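Local structure of octaprenyl-diphosphate synthase (Bacteroides thetaiotaomicron, 3RMG) at residues 60-65 and 197-202; 230-233 and 238-241; 265-268 and 272-275. The protein probably catalyses magnesium-dependent prenyl transfer that builds isoprenoid diphosphates. All coordinates share one frame; numbering follows the deposited sequence.

Interaction 1 of 3, residues 60-65 and 197-202; sequences RLYGAV and AFARLL
Two different choices of first torsion bring Y62 and F198 together. Y62 has CG anti to its carbonyl carbon (chi1 -55°), which sends the phenol across from the last turn of helix 50-62, whereas F198 has CG anti to the backbone N (chi1 161°) and swings its ring off helix 193-217 to meet it. The tyrosine oxygen is what does the touching: OH of Y62 lies 3.3 Å from CD1 of F198 and 3.7 Å from CE1 of F198, meeting these ring carbons on a slant. The two side chains cross obliquely. No ring stack forms between them. The same hydroxyl passes 4.4 Å from CB of A199.

L61 adds the apolar part. Its methyl CD1 comes within 4.4 Å of CE1 of F198, while its own CB sits 4.1 Å above the plane of the Y62 ring, over the centre, so that L61 lines one face of its neighbour and reaches the partner helix as well. The backbones stay apart, with CA of L61 9.6 Å from CA of A199, and side chains alone span the gap.

The example shows how, in the all-helical isoprenoid synthase fold, the end of one helix (50-62) can be packed by long side chains against the flank of another (193-217). Around it, A186 of helix 174-188 touches both Y62 and A199, L301 of helix 283-302 and the loop residue L305 lie against F198, and helix 309-323 meets L61 through I310 and L314.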
ATOM      1  N   ARG A  60      16.293   8.761  22.561  1.00 36.36           N
ATOM      2  CA  ARG A  60      16.764   9.439  23.765  1.00 35.10           C
ATOM      3  C   ARG A  60      18.088   8.861  24.278  1.00 41.84           C
ATOM      4  O   ARG A  60      18.795   9.514  25.050  1.00 46.15           O
ATOM      5  CB  ARG A  60      15.685   9.457  24.854  1.00 31.35           C
ATOM      6  CG  ARG A  60      14.556  10.479  24.581  1.00 31.57           C
ATOM      7  CD  ARG A  60      15.000  11.935  24.771  1.00 41.13           C
ATOM      8  NE  ARG A  60      15.465  12.157  26.136  1.00 45.48           N
ATOM      9  CZ  ARG A  60      14.654  12.368  27.170  1.00 62.41           C
ATOM     10  NH1 ARG A  60      13.334  12.406  26.992  1.00 59.39           N
ATOM     11  NH2 ARG A  60      15.159  12.544  28.387  1.00 67.64           N
ATOM     12  N   LEU A  61      18.454   7.659  23.836  1.00 41.58           N
ATOM     13  CA  LEU A  61      19.814   7.187  24.119  1.00 46.16           C
ATOM     14  C   LEU A  61      20.846   8.137  23.518  1.00 47.58           C
ATOM     15  O   LEU A  61      21.922   8.306  24.069  1.00 48.04           O
ATOM     16  CB  LEU A  61      20.058   5.779  23.581  1.00 39.89           C
ATOM     17  CG  LEU A  61      19.452   4.605  24.337  1.00 48.63           C
ATOM     18  CD1 LEU A  61      19.751   3.315  23.592  1.00 46.89           C
ATOM     19  CD2 LEU A  61      20.003   4.558  25.761  1.00 42.48           C
ATOM     20  N   TYR A  62      20.508   8.767  22.395  1.00 50.43           N
ATOM     21  CA  TYR A  62      21.490   9.539  21.624  1.00 48.87           C
ATOM     22  C   TYR A  62      21.297  11.046  21.684  1.00 52.12           C
ATOM     23  O   TYR A  62      22.259  11.802  21.579  1.00 54.43           O
ATOM     24  CB  TYR A  62      21.472   9.091  20.166  1.00 46.69           C
ATOM     25  CG  TYR A  62      21.701   7.621  20.035  1.00 46.10           C
ATOM     26  CD1 TYR A  62      22.906   7.057  20.428  1.00 46.48           C
ATOM     27  CD2 TYR A  62      20.710   6.788  19.544  1.00 51.10           C
ATOM     28  CE1 TYR A  62      23.124   5.700  20.326  1.00 45.93           C
ATOM     29  CE2 TYR A  62      20.907   5.433  19.438  1.00 46.54           C
ATOM     30  CZ  TYR A  62      22.121   4.888  19.834  1.00 51.84           C
ATOM     31  OH  TYR A  62      22.327   3.529  19.732  1.00 46.25           O
ATOM     32  N   GLY A  63      20.053  11.486  21.827  1.00 54.65           N
ATOM     33  CA  GLY A  63      19.773  12.912  21.832  1.00 57.53           C
ATOM     34  C   GLY A  63      18.341  13.243  22.180  1.00 54.96           C
ATOM     35  O   GLY A  63      17.647  12.469  22.832  1.00 60.23           O
ATOM     36  N   ALA A  64      17.901  14.413  21.755  1.00 52.26           N
ATOM     37  CA  ALA A  64      16.530  14.807  21.979  1.00 50.26           C
ATOM     38  C   ALA A  64      15.709  14.286  20.811  1.00 48.00           C
ATOM     39  O   ALA A  64      16.205  14.152  19.699  1.00 49.95           O
ATOM     40  CB  ALA A  64      16.412  16.323  22.084  1.00 46.23           C
ATOM     41  N   VAL A  65      14.452  13.985  21.086  1.00 43.73           N
ATOM     42  CA  VAL A  65      13.513  13.560  20.072  1.00 44.41           C
ATOM     43  C   VAL A  65      13.231  14.712  19.120  1.00 49.56           C
ATOM     44  O   VAL A  65      12.887  15.814  19.560  1.00 47.77           O
ATOM     45  CB  VAL A  65      12.191  13.166  20.740  1.00 48.34           C
ATOM     46  CG1 VAL A  65      11.043  13.176  19.735  1.00 42.12           C
ATOM     47  CG2 VAL A  65      12.339  11.832  21.456  1.00 36.94           C
ATOM     48  N   ALA A 197      23.331   0.495  13.707  1.00 36.03           N
ATOM     49  CA  ALA A 197      23.429  -0.965  13.693  1.00 36.21           C
ATOM     50  C   ALA A 197      23.182  -1.538  15.086  1.00 37.82           C
ATOM     51  O   ALA A 197      22.536  -2.590  15.254  1.00 35.33           O
ATOM     52  CB  ALA A 197      24.807  -1.422  13.162  1.00 35.64           C
ATOM     53  N   PHE A 198      23.702  -0.849  16.092  1.00 30.29           N
ATOM     54  CA  PHE A 198      23.469  -1.262  17.469  1.00 31.70           C
ATOM     55  C   PHE A 198      21.974  -1.221  17.819  1.00 33.17           C
ATOM     56  O   PHE A 198      21.452  -2.128  18.470  1.00 34.35           O
ATOM     57  CB  PHE A 198      24.292  -0.385  18.404  1.00 26.93           C
ATOM     58  CG  PHE A 198      23.833  -0.395  19.833  1.00 31.89           C
ATOM     59  CD1 PHE A 198      22.652   0.244  20.203  1.00 41.33           C
ATOM     60  CD2 PHE A 198      24.626  -0.967  20.827  1.00 31.99           C
ATOM     61  CE1 PHE A 198      22.238   0.274  21.541  1.00 42.54           C
ATOM     62  CE2 PHE A 198      24.221  -0.939  22.157  1.00 39.99           C
ATOM     63  CZ  PHE A 198      23.019  -0.314  22.513  1.00 33.08           C
ATOM     64  N   ALA A 199      21.284  -0.178  17.364  1.00 31.73           N
ATOM     65  CA  ALA A 199      19.865   0.003  17.684  1.00 27.63           C
ATOM     66  C   ALA A 199      19.034  -1.063  16.983  1.00 33.74           C
ATOM     67  O   ALA A 199      18.104  -1.633  17.584  1.00 35.49           O
ATOM     68  CB  ALA A 199      19.397   1.403  17.260  1.00 27.64           C
ATOM     69  N   ARG A 200      19.368  -1.334  15.718  1.00 30.94           N
ATOM     70  CA  ARG A 200      18.673  -2.372  14.944  1.00 31.01           C
ATOM     71  C   ARG A 200      18.722  -3.746  15.618  1.00 35.68           C
ATOM     72  O   ARG A 200      17.692  -4.396  15.805  1.00 34.13           O
ATOM     73  CB  ARG A 200      19.225  -2.470  13.509  1.00 37.89           C
ATOM     74  CG  ARG A 200      18.335  -3.318  12.538  1.00 29.41           C
ATOM     75  CD  ARG A 200      19.182  -4.089  11.507  1.00 36.68           C
ATOM     76  NE  ARG A 200      19.990  -5.116  12.177  1.00 48.80           N
ATOM     77  CZ  ARG A 200      19.564  -6.351  12.451  1.00 46.41           C
ATOM     78  NH1 ARG A 200      18.342  -6.734  12.082  1.00 48.13           N
ATOM     79  NH2 ARG A 200      20.357  -7.205  13.090  1.00 44.11           N
ATOM     80  N   LEU A 201      19.913  -4.196  15.985  1.00 32.08           N
ATOM     81  CA  LEU A 201      20.048  -5.461  16.719  1.00 33.26           C
ATOM     82  C   LEU A 201      19.252  -5.475  18.033  1.00 30.41           C
ATOM     83  O   LEU A 201      18.521  -6.425  18.331  1.00 32.46           O
ATOM     84  CB  LEU A 201      21.514  -5.717  17.011  1.00 29.88           C
ATOM     85  CG  LEU A 201      21.875  -7.092  17.544  1.00 42.39           C
ATOM     86  CD1 LEU A 201      21.283  -8.166  16.636  1.00 36.58           C
ATOM     87  CD2 LEU A 201      23.401  -7.222  17.660  1.00 37.20           C
ATOM     88  N   LEU A 202      19.417  -4.432  18.834  1.00 32.27           N
ATOM     89  CA  LEU A 202      18.577  -4.240  20.011  1.00 29.47           C
ATOM     90  C   LEU A 202      17.093  -4.466  19.701  1.00 32.21           C
ATOM     91  O   LEU A 202      16.433  -5.269  20.345  1.00 30.30           O
ATOM     92  CB  LEU A 202      18.746  -2.822  20.553  1.00 32.15           C
ATOM     93  CG  LEU A 202      17.960  -2.582  21.835  1.00 31.61           C
ATOM     94  CD1 LEU A 202      18.395  -3.602  22.908  1.00 33.75           C
ATOM     95  CD2 LEU A 202      18.170  -1.155  22.313  1.00 34.69           C
TER

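Interaction 2 of 3, residues 230-233 and 238-241; sequences GNDM and LTLP
L238 and M233 make the apolar half of this contact. The L238 side chain sets out away from the short helix 231-234, yet its CD2 methyl bends back to 4.3 Å from CE of M233. That meeting depends on the methionine being stretched out, with chi2 -172° and chi3 -177°, which carries its terminal methyl across to the leucine. V261 of helix 252-263 touches both residues.

T239 follows, and here the contact becomes polar. Its CG2 methyl stands 4.0 Å from OD2 of D232, the two side chains crossing at about a right angle, and a water joins their polar ends. The water donates to OD2 of D232 at 2.6 Å and accepts from OG1 of T239 at 2.9 Å. OG1 also shares a hydrogen bond with OH of Y219, so two partners grip it. T239 occupies the N-cap position of helix 240-249, but its side chain makes no capping bond; the hydroxyl bonds the water and Y219 instead.

L240 and P241 then begin that helix and turn to other neighbours, among them Y286 and A287 of helix 283-302.

In segment 230-233, the backbone N of D232 bonds to OD1 of D218, the last aspartate of the sequence DDIFD. The arrangement thus belongs to the region just after the second aspartate-rich motif of trans-prenyltransferases, which in relatives binds magnesium.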
ATOM      1  N   GLY A 230      -5.364 -22.025  21.143  1.00 90.59           N
ATOM      2  CA  GLY A 230      -4.758 -22.889  20.130  1.00 86.07           C
ATOM      3  C   GLY A 230      -4.913 -22.329  18.728  1.00 84.68           C
ATOM      4  O   GLY A 230      -4.756 -23.041  17.736  1.00 85.35           O
ATOM      5  N   ASN A 231      -5.208 -21.040  18.646  1.00 83.00           N
ATOM      6  CA  ASN A 231      -5.510 -20.405  17.372  1.00 80.98           C
ATOM      7  C   ASN A 231      -4.442 -20.552  16.290  1.00 82.03           C
ATOM      8  O   ASN A 231      -4.756 -20.897  15.153  1.00 86.66           O
ATOM      9  CB  ASN A 231      -5.827 -18.928  17.580  1.00 80.75           C
ATOM     10  CG  ASN A 231      -6.476 -18.312  16.375  1.00 83.41           C
ATOM     11  OD1 ASN A 231      -7.117 -17.271  16.465  1.00 87.96           O
ATOM     12  ND2 ASN A 231      -6.328 -18.964  15.230  1.00 89.52           N
ATOM     13  N   ASP A 232      -3.186 -20.273  16.630  1.00 81.04           N
ATOM     14  CA  ASP A 232      -2.097 -20.330  15.647  1.00 77.17           C
ATOM     15  C   ASP A 232      -2.073 -21.669  14.912  1.00 76.47           C
ATOM     16  O   ASP A 232      -1.692 -21.732  13.738  1.00 76.29           O
ATOM     17  CB  ASP A 232      -0.727 -20.092  16.307  1.00 77.73           C
ATOM     18  CG  ASP A 232      -0.535 -18.660  16.793  1.00 71.02           C
ATOM     19  OD1 ASP A 232      -1.074 -17.723  16.166  1.00 71.47           O
ATOM     20  OD2 ASP A 232       0.172 -18.480  17.806  1.00 61.05           O
ATOM     21  N   MET A 233      -2.454 -22.738  15.611  1.00 72.96           N
ATOM     22  CA  MET A 233      -2.524 -24.068  14.999  1.00 74.72           C
ATOM     23  C   MET A 233      -3.662 -24.151  13.973  1.00 76.25           C
ATOM     24  O   MET A 233      -3.472 -24.648  12.865  1.00 76.58           O
ATOM     25  CB  MET A 233      -2.660 -25.169  16.062  1.00 71.23           C
ATOM     26  CG  MET A 233      -1.381 -25.452  16.853  1.00 65.32           C
ATOM     27  SD  MET A 233      -1.518 -26.902  17.915  1.00 61.94           S
ATOM     28  CE  MET A 233       0.055 -26.940  18.759  1.00 56.61           C
ATOM     29  N   LEU A 238       2.972 -24.025  13.796  1.00 69.68           N
ATOM     30  CA  LEU A 238       3.596 -24.692  14.930  1.00 67.09           C
ATOM     31  C   LEU A 238       4.696 -23.800  15.514  1.00 66.73           C
ATOM     32  O   LEU A 238       5.753 -23.621  14.897  1.00 65.10           O
ATOM     33  CB  LEU A 238       4.202 -26.031  14.499  1.00 68.00           C
ATOM     34  CG  LEU A 238       3.266 -27.153  14.054  1.00 67.79           C
ATOM     35  CD1 LEU A 238       4.074 -28.401  13.752  1.00 69.38           C
ATOM     36  CD2 LEU A 238       2.226 -27.434  15.125  1.00 64.60           C
ATOM     37  N   THR A 239       4.451 -23.257  16.705  1.00 62.18           N
ATOM     38  CA  THR A 239       5.361 -22.294  17.304  1.00 59.09           C
ATOM     39  C   THR A 239       6.353 -22.966  18.246  1.00 63.44           C
ATOM     40  O   THR A 239       6.267 -24.160  18.507  1.00 62.29           O
ATOM     41  CB  THR A 239       4.602 -21.172  18.049  1.00 58.13           C
ATOM     42  OG1 THR A 239       3.927 -21.717  19.188  1.00 62.86           O
ATOM     43  CG2 THR A 239       3.588 -20.484  17.125  1.00 43.48           C
ATOM     44  N   LEU A 240       7.291 -22.183  18.762  1.00 62.91           N
ATOM     45  CA  LEU A 240       8.451 -22.737  19.445  1.00 61.92           C
ATOM     46  C   LEU A 240       8.133 -23.881  20.402  1.00 58.83           C
ATOM     47  O   LEU A 240       8.796 -24.915  20.373  1.00 57.28           O
ATOM     48  CB  LEU A 240       9.237 -21.644  20.183  1.00 59.50           C
ATOM     49  CG  LEU A 240      10.644 -22.090  20.581  1.00 58.89           C
ATOM     50  CD1 LEU A 240      11.413 -22.526  19.339  1.00 57.00           C
ATOM     51  CD2 LEU A 240      11.400 -21.004  21.345  1.00 60.17           C
ATOM     52  N   PRO A 241       7.140 -23.691  21.280  1.00 58.20           N
ATOM     53  CA  PRO A 241       6.883 -24.714  22.303  1.00 57.48           C
ATOM     54  C   PRO A 241       6.579 -26.086  21.676  1.00 57.58           C
ATOM     55  O   PRO A 241       7.210 -27.087  22.025  1.00 55.32           O
ATOM     56  CB  PRO A 241       5.657 -24.166  23.049  1.00 57.62           C
ATOM     57  CG  PRO A 241       5.622 -22.690  22.723  1.00 59.71           C
ATOM     58  CD  PRO A 241       6.175 -22.580  21.334  1.00 57.16           C
TER
HETATM   59  O   HOH W   1       1.541 -20.061  19.319  1.00 54.97           O

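Interaction 3 of 3, residues 265-268 and 272-275; sequences TATP and VRLI
OG1 of T267 and NH2 of R273 come no closer than 4.5 Å across the start of helix 268-280, too far for a bond, and the oxygen lies obliquely to the guanidinium. The hydroxyl has a nearer task. As the N-cap residue of the helix, T267 uses OG1 to accept a hydrogen bond from the backbone N of E270 and a weak one from that of D269, a duty that goes with an unstaggered first torsion (chi1 94°).

P268 comes next, opening the helix. The bond from its CA to its CB points away from residues 272-275, and the contact is made by its backbone instead: O of P268 lies 3.6 Å from CG2 of V272, one turn further on. V272 holds CG1 anti to the backbone N (chi1 172°), which leaves CG2 beside that nitrogen and near the proline carbonyl.

An N-cap followed by proline is a common way to begin a helix, since proline needs no amide hydrogen there. Chemically, the contact amounts to a methyl resting on a carbonyl oxygen and a loose approach of arginine to threonine; definite polar order comes from the capping bonds of T267, and the link between the segments is weak and superficial.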
ATOM      1  N   THR A 265      -5.590 -29.733   8.069  1.00 96.54           N
ATOM      2  CA  THR A 265      -6.522 -30.798   8.364  1.00 96.21           C
ATOM      3  C   THR A 265      -6.739 -31.191   9.811  1.00 96.69           C
ATOM      4  O   THR A 265      -7.572 -32.026  10.088  1.00 98.47           O
ATOM      5  CB  THR A 265      -6.041 -32.053   7.718  1.00 96.71           C
ATOM      6  OG1 THR A 265      -4.698 -32.291   8.137  1.00 98.87           O
ATOM      7  CG2 THR A 265      -6.069 -31.908   6.245  1.00 93.19           C
ATOM      8  N   ALA A 266      -6.027 -30.616  10.750  1.00 93.81           N
ATOM      9  CA  ALA A 266      -6.246 -31.042  12.114  1.00 93.59           C
ATOM     10  C   ALA A 266      -7.614 -30.593  12.552  1.00 94.28           C
ATOM     11  O   ALA A 266      -8.213 -29.749  11.922  1.00 95.07           O
ATOM     12  CB  ALA A 266      -5.188 -30.515  13.014  1.00 93.83           C
ATOM     13  N   THR A 267      -8.105 -31.168  13.645  1.00 94.83           N
ATOM     14  CA  THR A 267      -9.419 -30.820  14.170  1.00 96.64           C
ATOM     15  C   THR A 267      -9.303 -29.979  15.437  1.00 98.88           C
ATOM     16  O   THR A 267      -8.340 -30.107  16.192  1.00 99.26           O
ATOM     17  CB  THR A 267     -10.258 -32.075  14.473  1.00 96.89           C
ATOM     18  OG1 THR A 267     -10.091 -32.444  15.849  1.00 93.62           O
ATOM     19  CG2 THR A 267      -9.823 -33.232  13.587  1.00 96.32           C
ATOM     20  N   PRO A 268     -10.291 -29.119  15.663  1.00 99.01           N
ATOM     21  CA  PRO A 268     -10.302 -28.252  16.845  1.00 99.24           C
ATOM     22  C   PRO A 268     -10.024 -29.036  18.123  1.00100.30           C
ATOM     23  O   PRO A 268      -9.448 -28.493  19.066  1.00104.03           O
ATOM     24  CB  PRO A 268     -11.732 -27.709  16.862  1.00 98.65           C
ATOM     25  CG  PRO A 268     -12.153 -27.730  15.435  1.00 98.72           C
ATOM     26  CD  PRO A 268     -11.494 -28.937  14.830  1.00 98.07           C
ATOM     27  N   VAL A 272      -6.297 -29.058  20.847  1.00 76.72           N
ATOM     28  CA  VAL A 272      -6.293 -28.993  22.304  1.00 73.65           C
ATOM     29  C   VAL A 272      -5.378 -30.067  22.867  1.00 73.50           C
ATOM     30  O   VAL A 272      -4.735 -29.877  23.899  1.00 76.62           O
ATOM     31  CB  VAL A 272      -7.709 -29.176  22.895  1.00 75.13           C
ATOM     32  CG1 VAL A 272      -7.639 -29.295  24.407  1.00 73.60           C
ATOM     33  CG2 VAL A 272      -8.621 -28.019  22.492  1.00 71.88           C
ATOM     34  N   ARG A 273      -5.320 -31.199  22.177  1.00 72.93           N
ATOM     35  CA  ARG A 273      -4.545 -32.337  22.648  1.00 73.95           C
ATOM     36  C   ARG A 273      -3.057 -32.163  22.403  1.00 71.14           C
ATOM     37  O   ARG A 273      -2.237 -32.478  23.270  1.00 70.91           O
ATOM     38  CB  ARG A 273      -5.032 -33.628  21.987  1.00 78.77           C
ATOM     39  CG  ARG A 273      -6.167 -34.323  22.721  1.00 87.09           C
ATOM     40  CD  ARG A 273      -6.662 -35.524  21.928  1.00 97.91           C
ATOM     41  NE  ARG A 273      -7.550 -35.125  20.838  1.00101.31           N
ATOM     42  CZ  ARG A 273      -7.821 -35.879  19.779  1.00102.05           C
ATOM     43  NH1 ARG A 273      -7.261 -37.074  19.651  1.00105.58           N
ATOM     44  NH2 ARG A 273      -8.645 -35.431  18.842  1.00101.97           N
ATOM     45  N   LEU A 274      -2.706 -31.686  21.211  1.00 72.26           N
ATOM     46  CA  LEU A 274      -1.306 -31.399  20.903  1.00 72.55           C
ATOM     47  C   LEU A 274      -0.792 -30.253  21.782  1.00 69.06           C
ATOM     48  O   LEU A 274       0.283 -30.345  22.373  1.00 67.71           O
ATOM     49  CB  LEU A 274      -1.108 -31.092  19.417  1.00 71.35           C
ATOM     50  CG  LEU A 274       0.355 -31.255  18.994  1.00 67.63           C
ATOM     51  CD1 LEU A 274       0.918 -32.553  19.540  1.00 56.38           C
ATOM     52  CD2 LEU A 274       0.523 -31.184  17.485  1.00 71.88           C
ATOM     53  N   ILE A 275      -1.577 -29.188  21.886  1.00 66.86           N
ATOM     54  CA  ILE A 275      -1.306 -28.148  22.865  1.00 67.51           C
ATOM     55  C   ILE A 275      -0.983 -28.754  24.233  1.00 71.80           C
ATOM     56  O   ILE A 275       0.056 -28.456  24.828  1.00 73.97           O
ATOM     57  CB  ILE A 275      -2.491 -27.185  22.989  1.00 67.17           C
ATOM     58  CG1 ILE A 275      -2.589 -26.319  21.732  1.00 67.64           C
ATOM     59  CG2 ILE A 275      -2.353 -26.317  24.235  1.00 69.11           C
ATOM     60  CD1 ILE A 275      -3.543 -25.155  21.856  1.00 76.30           C
TER

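In the fold
Along the chain the three contacts follow one another without interleaving. Interaction 1 stands apart, its centre about 33 Å from that of interaction 2 and about 43 Å from that of interaction 3, on the opposite side of the chain's centre. It joins segments 132 residues apart at their closest ends, whereas the other two are local contacts at or near helix starts. Helix 193-217, which supplies one side of interaction 1, is followed in the chain by helix 231-234 of interaction 2. Interactions 2 and 3, with centres about 10 Å apart, form one continuous patch, SD of M233 packing on CG1 of I275 at 4.0 Å. Interaction 2 places this patch beside the second aspartate-rich motif, far from interaction 1.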